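Local coordinates for protein alcohol dehydrogenase (Escherichia coli, PDB 5VM2) that is of unknown substrate specificity but probably acts as a zinc-containing alcohol dehydrogenase, oxidising CH-OH groups with NAD or NADP as acceptor, at residues P50-K55 / A116-Y121; A164-G169 / A238-E243; V199-K204 / N219-D224. All coordinates share one frame; numbering follows the deposited sequence.

Interaction 1 of 3, residues P50-K55 / A116-Y121; sequences PFIPPK and ATQPNY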
loop_
_atom_site.group_PDB
_atom_site.type_symbol
_atom_site.label_atom_id
_atom_site.label_comp_id
_atom_site.label_asym_id
_atom_site.label_seq_id
_atom_site.Cartn_x
_atom_site.Cartn_y
_atom_site.Cartn_z
ATOM N N PRO A 50 -3.802 -13.892 -10.729
ATOM C CA PRO A 50 -2.479 -13.273 -10.856
ATOM C C PRO A 50 -2.033 -13.235 -12.308
ATOM O O PRO A 50 -2.385 -14.102 -13.113
ATOM C CB PRO A 50 -1.579 -14.179 -10.012
ATOM C CG PRO A 50 -2.257 -15.505 -10.047
ATOM C CD PRO A 50 -3.734 -15.222 -10.099
ATOM N N PHE A 51 -1.249 -12.204 -12.639
ATOM C CA PHE A 51 -1.026 -12.106 -14.078
ATOM C C PHE A 51 -0.071 -13.178 -14.580
ATOM O O PHE A 51 -0.240 -13.688 -15.693
ATOM C CB PHE A 51 -0.498 -10.718 -14.436
ATOM C CG PHE A 51 -1.514 -9.847 -15.114
ATOM C CD1 PHE A 51 -1.635 -9.856 -16.493
ATOM C CD2 PHE A 51 -2.338 -9.014 -14.377
ATOM C CE1 PHE A 51 -2.561 -9.053 -17.127
ATOM C CE2 PHE A 51 -3.271 -8.209 -15.006
ATOM C CZ PHE A 51 -3.383 -8.230 -16.384
ATOM N N ILE A 52 0.741 -13.823 -13.751
ATOM C CA ILE A 52 1.433 -15.050 -14.129
ATOM C C ILE A 52 0.581 -16.224 -13.663
ATOM O O ILE A 52 0.375 -16.377 -12.448
ATOM C CB ILE A 52 2.837 -15.117 -13.520
ATOM C CG1 ILE A 52 3.711 -13.996 -14.092
ATOM C CG2 ILE A 52 3.456 -16.486 -13.762
ATOM C CD1 ILE A 52 5.199 -14.254 -13.989
ATOM N N PRO A 53 0.052 -17.043 -14.568
ATOM C CA PRO A 53 -0.703 -18.224 -14.151
ATOM C C PRO A 53 0.149 -19.112 -13.265
ATOM O O PRO A 53 1.371 -19.202 -13.458
ATOM C CB PRO A 53 -1.036 -18.921 -15.478
ATOM C CG PRO A 53 -0.994 -17.836 -16.493
ATOM C CD PRO A 53 0.080 -16.892 -16.033
ATOM N N PRO A 54 -0.448 -19.757 -12.267
ATOM C CA PRO A 54 0.319 -20.715 -11.467
ATOM C C PRO A 54 0.859 -21.835 -12.342
ATOM O O PRO A 54 0.155 -22.375 -13.200
ATOM C CB PRO A 54 -0.705 -21.232 -10.451
ATOM C CG PRO A 54 -1.764 -20.187 -10.404
ATOM C CD PRO A 54 -1.829 -19.608 -11.782
ATOM N N LYS A 55 2.133 -22.167 -12.129
ATOM C CA LYS A 55 2.743 -23.285 -12.836
ATOM C C LYS A 55 1.999 -24.592 -12.575
ATOM O O LYS A 55 2.090 -25.522 -13.384
ATOM C CB LYS A 55 4.218 -23.389 -12.426
ATOM C CG LYS A 55 4.928 -24.672 -12.820
ATOM C CD LYS A 55 5.797 -24.470 -14.047
ATOM C CE LYS A 55 6.176 -25.804 -14.666
ATOM N NZ LYS A 55 6.913 -25.637 -15.949
ATOM N N ALA A 116 1.157 -13.503 -1.765
ATOM C CA ALA A 116 0.017 -13.616 -2.674
ATOM C C ALA A 116 0.404 -13.372 -4.127
ATOM O O ALA A 116 -0.425 -12.918 -4.921
ATOM C CB ALA A 116 -1.114 -12.668 -2.265
ATOM N N THR A 117 1.673 -13.677 -4.429
ATOM C CA THR A 117 2.260 -13.569 -5.782
ATOM C C THR A 117 2.951 -14.770 -6.377
ATOM O O THR A 117 3.058 -15.808 -5.784
ATOM C CB THR A 117 3.143 -12.355 -6.081
ATOM O OG1 THR A 117 4.398 -12.530 -5.438
ATOM C CG2 THR A 117 2.495 -11.120 -5.680
ATOM N N GLN A 118 3.598 -14.483 -7.485
ATOM C CA GLN A 118 4.118 -15.418 -8.501
ATOM C C GLN A 118 4.622 -16.852 -8.212
ATOM O O GLN A 118 4.250 -17.770 -8.944
ATOM C CB GLN A 118 5.178 -14.699 -9.350
ATOM C CG GLN A 118 5.911 -15.604 -10.326
ATOM C CD GLN A 118 7.234 -16.103 -9.778
ATOM O OE1 GLN A 118 7.885 -15.423 -8.984
ATOM N NE2 GLN A 118 7.637 -17.296 -10.199
ATOM N N PRO A 119 5.660 -16.961 -7.359
ATOM C CA PRO A 119 6.045 -18.379 -7.279
ATOM C C PRO A 119 5.167 -19.191 -6.337
ATOM O O PRO A 119 4.866 -20.361 -6.600
ATOM C CB PRO A 119 7.495 -18.327 -6.778
ATOM C CG PRO A 119 7.749 -16.884 -6.371
ATOM C CD PRO A 119 6.448 -16.151 -6.417
ATOM N N ASN A 120 4.741 -18.568 -5.244
ATOM C CA ASN A 120 4.149 -19.355 -4.169
ATOM C C ASN A 120 2.692 -19.023 -3.898
ATOM O O ASN A 120 1.918 -19.921 -3.557
ATOM C CB ASN A 120 4.970 -19.151 -2.891
ATOM C CG ASN A 120 6.469 -19.262 -3.139
ATOM O OD1 ASN A 120 6.928 -20.152 -3.853
ATOM N ND2 ASN A 120 7.237 -18.335 -2.566
ATOM N N TYR A 121 2.217 -17.810 -4.189
ATOM C CA TYR A 121 0.807 -17.440 -4.039
ATOM C C TYR A 121 0.303 -17.654 -2.613
ATOM O O TYR A 121 -0.867 -17.990 -2.403
ATOM C CB TYR A 121 -0.080 -18.195 -5.034
ATOM C CG TYR A 121 0.392 -18.130 -6.470
ATOM C CD1 TYR A 121 1.034 -19.213 -7.058
ATOM C CD2 TYR A 121 0.192 -16.990 -7.240
ATOM C CE1 TYR A 121 1.465 -19.163 -8.372
ATOM C CE2 TYR A 121 0.620 -16.929 -8.553
ATOM C CZ TYR A 121 1.251 -18.020 -9.116
ATOM O OH TYR A 121 1.686 -17.967 -10.422
#

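Interaction 2 of 3, residues A164-G169 / A238-E243; sequences ADVKPG and ADIVFE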
loop_
_atom_site.group_PDB
_atom_site.type_symbol
_atom_site.label_atom_id
_atom_site.label_comp_id
_atom_site.label_asym_id
_atom_site.label_seq_id
_atom_site.Cartn_x
_atom_site.Cartn_y
_atom_site.Cartn_z
ATOM N N ALA A 164 10.882 11.160 -3.119
ATOM C CA ALA A 164 10.688 12.467 -3.730
ATOM C C ALA A 164 11.438 13.578 -3.008
ATOM O O ALA A 164 11.475 14.701 -3.521
ATOM C CB ALA A 164 9.196 12.806 -3.783
ATOM N N ASP A 165 12.038 13.289 -1.852
ATOM C CA ASP A 165 12.723 14.296 -1.036
ATOM C C ASP A 165 11.770 15.431 -0.651
ATOM O O ASP A 165 12.086 16.615 -0.788
ATOM C CB ASP A 165 13.964 14.833 -1.755
ATOM C CG ASP A 165 14.900 15.579 -0.827
ATOM O OD1 ASP A 165 14.884 15.293 0.387
ATOM O OD2 ASP A 165 15.655 16.448 -1.317
ATOM N N VAL A 166 10.579 15.055 -0.175
ATOM C CA VAL A 166 9.636 16.043 0.329
ATOM C C VAL A 166 10.270 16.800 1.488
ATOM O O VAL A 166 10.917 16.211 2.366
ATOM C CB VAL A 166 8.322 15.365 0.750
ATOM C CG1 VAL A 166 7.417 16.357 1.490
ATOM C CG2 VAL A 166 7.612 14.796 -0.467
ATOM N N LYS A 167 10.087 18.114 1.489
ATOM C CA LYS A 167 10.699 18.989 2.477
ATOM C C LYS A 167 9.812 20.215 2.634
ATOM O O LYS A 167 8.999 20.512 1.752
ATOM C CB LYS A 167 12.115 19.410 2.053
ATOM C CG LYS A 167 13.189 18.348 2.258
ATOM C CD LYS A 167 13.788 18.417 3.652
ATOM C CE LYS A 167 14.697 17.227 3.929
ATOM N NZ LYS A 167 13.924 15.989 4.209
ATOM N N PRO A 168 9.938 20.938 3.749
ATOM C CA PRO A 168 9.274 22.246 3.834
ATOM C C PRO A 168 9.721 23.112 2.666
ATOM O O PRO A 168 10.860 23.016 2.204
ATOM C CB PRO A 168 9.757 22.812 5.175
ATOM C CG PRO A 168 10.222 21.637 5.959
ATOM C CD PRO A 168 10.685 20.609 4.978
ATOM N N GLY A 169 8.802 23.931 2.160
ATOM C CA GLY A 169 9.086 24.795 1.037
ATOM C C GLY A 169 8.846 24.176 -0.323
ATOM O O GLY A 169 9.034 24.861 -1.340
ATOM N N ALA A 238 3.953 22.794 -9.441
ATOM C CA ALA A 238 4.325 22.235 -8.150
ATOM C C ALA A 238 5.742 21.668 -8.181
ATOM O O ALA A 238 6.218 21.188 -9.213
ATOM C CB ALA A 238 3.336 21.142 -7.735
ATOM N N ASP A 239 6.415 21.729 -7.026
ATOM C CA ASP A 239 7.726 21.094 -6.892
ATOM C C ASP A 239 7.643 19.592 -7.150
ATOM O O ASP A 239 8.525 19.012 -7.798
ATOM C CB ASP A 239 8.295 21.343 -5.495
ATOM C CG ASP A 239 8.611 22.799 -5.247
ATOM O OD1 ASP A 239 7.676 23.567 -4.940
ATOM O OD2 ASP A 239 9.798 23.167 -5.361
ATOM N N ILE A 240 6.609 18.943 -6.628
ATOM C CA ILE A 240 6.447 17.498 -6.746
ATOM C C ILE A 240 4.991 17.220 -7.069
ATOM O O ILE A 240 4.098 17.765 -6.415
ATOM C CB ILE A 240 6.846 16.762 -5.450
ATOM C CG1 ILE A 240 8.281 17.102 -5.027
ATOM C CG2 ILE A 240 6.680 15.270 -5.630
ATOM C CD1 ILE A 240 8.545 16.885 -3.540
ATOM N N VAL A 241 4.748 16.387 -8.075
ATOM C CA VAL A 241 3.411 15.889 -8.369
ATOM C C VAL A 241 3.435 14.386 -8.161
ATOM O O VAL A 241 4.245 13.681 -8.782
ATOM C CB VAL A 241 2.958 16.231 -9.795
ATOM C CG1 VAL A 241 1.529 15.736 -10.016
ATOM C CG2 VAL A 241 3.052 17.728 -10.051
ATOM N N PHE A 242 2.568 13.901 -7.285
ATOM C CA PHE A 242 2.386 12.476 -7.074
ATOM C C PHE A 242 1.174 12.014 -7.869
ATOM O O PHE A 242 0.091 12.598 -7.754
ATOM C CB PHE A 242 2.182 12.154 -5.592
ATOM C CG PHE A 242 3.380 12.419 -4.741
ATOM C CD1 PHE A 242 3.559 13.662 -4.144
ATOM C CD2 PHE A 242 4.327 11.433 -4.534
ATOM C CE1 PHE A 242 4.670 13.913 -3.345
ATOM C CE2 PHE A 242 5.441 11.677 -3.744
ATOM C CZ PHE A 242 5.610 12.921 -3.147
ATOM N N GLU A 243 1.360 10.976 -8.675
ATOM C CA GLU A 243 0.260 10.294 -9.343
ATOM C C GLU A 243 -0.008 8.996 -8.591
ATOM O O GLU A 243 0.864 8.125 -8.518
ATOM C CB GLU A 243 0.589 10.028 -10.810
ATOM C CG GLU A 243 -0.626 9.767 -11.677
ATOM C CD GLU A 243 -1.217 8.393 -11.446
ATOM O OE1 GLU A 243 -2.458 8.272 -11.457
ATOM O OE2 GLU A 243 -0.439 7.435 -11.247
#

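Interaction 3 of 3, residues V199-K204 / N219-D224; sequences VDVLEK and NGAKED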
loop_
_atom_site.group_PDB
_atom_site.type_symbol
_atom_site.label_atom_id
_atom_site.label_comp_id
_atom_site.label_asym_id
_atom_site.label_seq_id
_atom_site.Cartn_x
_atom_site.Cartn_y
_atom_site.Cartn_z
ATOM N N VAL A 199 -6.230 16.141 -5.479
ATOM C CA VAL A 199 -7.200 16.145 -6.567
ATOM C C VAL A 199 -7.851 14.772 -6.641
ATOM O O VAL A 199 -7.153 13.752 -6.681
ATOM C CB VAL A 199 -6.531 16.488 -7.912
ATOM C CG1 VAL A 199 -7.561 16.533 -9.026
ATOM C CG2 VAL A 199 -5.763 17.801 -7.814
ATOM N N ASP A 200 -9.181 14.748 -6.678
ATOM C CA ASP A 200 -9.917 13.520 -6.958
ATOM C C ASP A 200 -11.256 13.905 -7.577
ATOM O O ASP A 200 -11.490 15.070 -7.913
ATOM C CB ASP A 200 -10.086 12.669 -5.692
ATOM C CG ASP A 200 -10.564 11.260 -5.999
ATOM O OD1 ASP A 200 -9.830 10.296 -5.696
ATOM O OD2 ASP A 200 -11.669 11.118 -6.561
ATOM N N VAL A 201 -12.154 12.931 -7.714
ATOM C CA VAL A 201 -13.460 13.153 -8.320
ATOM C C VAL A 201 -14.606 12.763 -7.402
ATOM O O VAL A 201 -15.768 12.925 -7.783
ATOM C CB VAL A 201 -13.589 12.416 -9.670
ATOM C CG1 VAL A 201 -12.634 13.009 -10.692
ATOM C CG2 VAL A 201 -13.350 10.915 -9.491
ATOM N N LEU A 202 -14.323 12.260 -6.202
ATOM C CA LEU A 202 -15.355 11.820 -5.269
ATOM C C LEU A 202 -15.296 12.696 -4.025
ATOM O O LEU A 202 -14.243 12.807 -3.384
ATOM C CB LEU A 202 -15.179 10.343 -4.921
ATOM C CG LEU A 202 -15.507 9.387 -6.072
ATOM C CD1 LEU A 202 -15.053 7.970 -5.759
ATOM C CD2 LEU A 202 -16.995 9.418 -6.399
ATOM N N GLU A 203 -16.429 13.313 -3.682
ATOM C CA GLU A 203 -16.442 14.269 -2.579
ATOM C C GLU A 203 -16.104 13.607 -1.251
ATOM O O GLU A 203 -15.534 14.253 -0.364
ATOM C CB GLU A 203 -17.803 14.965 -2.497
ATOM C CG GLU A 203 -17.978 16.116 -3.485
ATOM C CD GLU A 203 -16.987 17.249 -3.265
ATOM O OE1 GLU A 203 -16.547 17.442 -2.113
ATOM O OE2 GLU A 203 -16.651 17.948 -4.245
ATOM N N LYS A 204 -16.429 12.321 -1.093
ATOM C CA LYS A 204 -16.110 11.635 0.157
ATOM C C LYS A 204 -14.604 11.474 0.333
ATOM O O LYS A 204 -14.090 11.561 1.454
ATOM C CB LYS A 204 -16.798 10.272 0.211
ATOM C CG LYS A 204 -18.323 10.322 0.168
ATOM C CD LYS A 204 -18.877 11.567 0.847
ATOM C CE LYS A 204 -20.273 11.887 0.333
ATOM N NZ LYS A 204 -20.747 13.220 0.796
ATOM N N ASN A 219 -11.841 19.129 -6.881
ATOM C CA ASN A 219 -12.687 18.118 -7.510
ATOM C C ASN A 219 -12.572 18.290 -9.020
ATOM O O ASN A 219 -13.199 19.178 -9.605
ATOM C CB ASN A 219 -14.126 18.248 -7.026
ATOM C CG ASN A 219 -15.030 17.160 -7.581
ATOM O OD1 ASN A 219 -14.847 16.696 -8.704
ATOM N ND2 ASN A 219 -16.007 16.743 -6.789
ATOM N N GLY A 220 -11.798 17.403 -9.644
ATOM C CA GLY A 220 -11.560 17.449 -11.077
ATOM C C GLY A 220 -12.786 17.226 -11.937
ATOM O O GLY A 220 -12.733 17.511 -13.138
ATOM N N ALA A 221 -13.875 16.715 -11.363
ATOM C CA ALA A 221 -15.118 16.586 -12.108
ATOM C C ALA A 221 -15.932 17.870 -12.093
ATOM O O ALA A 221 -16.642 18.156 -13.063
ATOM C CB ALA A 221 -15.959 15.435 -11.547
ATOM N N LYS A 222 -15.832 18.651 -11.019
ATOM C CA LYS A 222 -16.570 19.899 -10.888
ATOM C C LYS A 222 -15.705 21.132 -11.113
ATOM O O LYS A 222 -16.246 22.240 -11.199
ATOM C CB LYS A 222 -17.224 19.983 -9.503
ATOM C CG LYS A 222 -17.916 18.702 -9.063
ATOM C CD LYS A 222 -19.130 18.987 -8.193
ATOM C CE LYS A 222 -19.858 17.701 -7.830
ATOM N NZ LYS A 222 -21.218 17.627 -8.438
ATOM N N GLU A 223 -14.389 20.970 -11.223
ATOM C CA GLU A 223 -13.469 22.083 -11.389
ATOM C C GLU A 223 -12.463 21.771 -12.491
ATOM O O GLU A 223 -12.251 20.613 -12.862
ATOM C CB GLU A 223 -12.710 22.393 -10.088
ATOM C CG GLU A 223 -13.592 22.620 -8.867
ATOM C CD GLU A 223 -12.794 22.642 -7.573
ATOM O OE1 GLU A 223 -12.965 21.725 -6.741
ATOM O OE2 GLU A 223 -11.988 23.577 -7.392
ATOM N N ASP A 224 -11.841 22.827 -13.009
ATOM C CA ASP A 224 -10.729 22.700 -13.951
ATOM C C ASP A 224 -9.472 22.404 -13.143
ATOM O O ASP A 224 -8.911 23.294 -12.502
ATOM C CB ASP A 224 -10.582 23.976 -14.773
ATOM C CG ASP A 224 -9.606 23.832 -15.934
ATOM O OD1 ASP A 224 -8.676 22.997 -15.864
ATOM O OD2 ASP A 224 -9.765 24.580 -16.922
HETATM O O HOH W 1 -18.112 14.437 -7.728
#

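Interaction 1 of 3, residues P50-K55 / A116-Y121
The backbones of two irregular loops come nearest at Ile52 and Gln118, CA to CA 6.2 Å, and just beside them the ring of Tyr121 is laid against Pro50 and Pro54. Tyr121 takes up left-handed helical backbone angles, and its N-H reaches back four residues to Thr117 O. Its chi1 of -51° sets CG beside the backbone N, from where the ring extends toward 50-55 and crosses both Pro50 and Pro54 at about a right angle. Pro54 covers one face in a CH-pi contact, with CG 4.2 Å from the ring centroid and 25° off the normal, while Pro54 CB touches Tyr121 CE1 at 3.6 Å. Over the opposite face, toward the rim, lies Thr117 O. Pro50 CG meets Tyr121 CE2 obliquely at 3.5 Å. Ile52 O lies at the ring edge, near its plane, 2.9 Å from Tyr121 OH, which could donate to it, although its single proton has another acceptor within reach. More loosely, Ile52 CD1 rests on Gln118 CG at 4.0 Å. Gln59 touches both Pro54 and Tyr121, and Gly62 bonds to the tyrosine backbone. Rigid prolines suit a flat aromatic partner, and a phenol brings its own donor to a loop in which residues 50, 53 and 54 have no N-H. The contact joining these surface loops of the GroES-like domain is therefore chiefly apolar, prolines against a ring, with one polar atom at the phenol end.

Interaction 2 of 3, residues A164-G169 / A238-E243
Phe242 turns the tip of its ring toward Ala164 and Val166, which flank the helix-ending Asp165 in the sequence. CZ does most of the touching: Val166 CG2 lies at the ring edge, in plane, 3.8 Å from Phe242 CZ, while Ala164 CB comes in obliquely, 3.6 Å from the same CZ. A chi1 of -66° places CG of Phe242 beside the backbone N, and the ring tip comes nearer the loop than the start of the side chain does. Ile240, two residues earlier on the strand, fills the neighbouring place. Its CG2 packs against Ala164 CB at 4.0 Å, and its CD1 touches both Ala164 O, at 3.7 Å, and Val166 CG2. Alanine thus gives the ring and the branched Ile240 a small surface to close on, and Val166 supplies a methyl that fits beside the aromatic rim. No hydrogen bond crosses; Ala164 O accepts from Lys263 NZ, and Asp239 OD1 takes the N-H of Lys171. Asp165, with positive phi, ends helix 145-163 in a Schellman motif, and Gly169 makes a second sharp turn at phi 88°, backbone angles at which any side chain would collide with the carbonyl oxygen of Pro168, hence glycine. The Phe242 side chain also packs on Ile172 and Ile174 of strand 171-175 and on Thr184 and Cys188 of helix 179-190. A hydrophobic face of a parallel sheet, closed over where a helix-to-strand loop enters its first strand, is typical of the Rossmann fold that forms the nucleotide-binding domain in this family.

Interaction 3 of 3, residues V199-K204 / N219-D224
Asp200 and Asn219 pair as a parallel beta bridge, and just past it the N-H of Gly220 gives its hydrogen to Asp200 O at 2.9 Å. The same oxygen also receives a CA-H...O contact from Asn219 CA. Asn219 is the hub of the contact, its amide serving both segments. OD1 accepts from two backbone donors, Ala221 N at 2.8 Å, in the carbonyl plane, and Lys222 N, well above it, so it closes an Asx turn and an Asx motif. CG lies anti to the backbone N (chi1 -176°), and ND2 gives its N-H to Glu203 OE2 at 2.9 Å and 170°, lying above the carboxylate plane; Glu203 has two modelled conformers, which makes this bond doubtful. ND2 also reaches a water, which in turn donates to Val201 O. Asn219 N is taken by Glu223 OE1 at 2.8 Å, and Glu223 OE2 pairs with Arg228. Asp200 in turn uses OD2 for Leu202 N, an Asx turn leading into the helix, and OD1 for Ala177 N in the glycine-rich turn. Val201 CG1 meets Ala221 CB at 4.2 Å, an apolar touch at the exposed side. The pair thus joins strand 195-200 to the edge strand 216-219, where the first segment turns into helix 203-211 and the second runs on to helix 225-232.

Overall arrangement
Following the chain from the N terminus, interaction 1 comes first: the loop after helix 41-48 is closed by the loop that follows strand 113-114, and the 60 residues between include the four zinc-binding cysteines and the magnesium ligands His65 and Glu66. Only after it ends does interaction 2 open, tying the exit of helix 145-163 to strand 238-243 across 68 residues. Interaction 3 lies nested inside that span and closes just 14 residues. Interactions 2 and 3 both reach the six-stranded parallel sheet, their centres about 21 Å apart, whereas interaction 1 lies in the GroES-like domain, its centre about 35 Å from that of interaction 2, on the opposite side of the chain's centre.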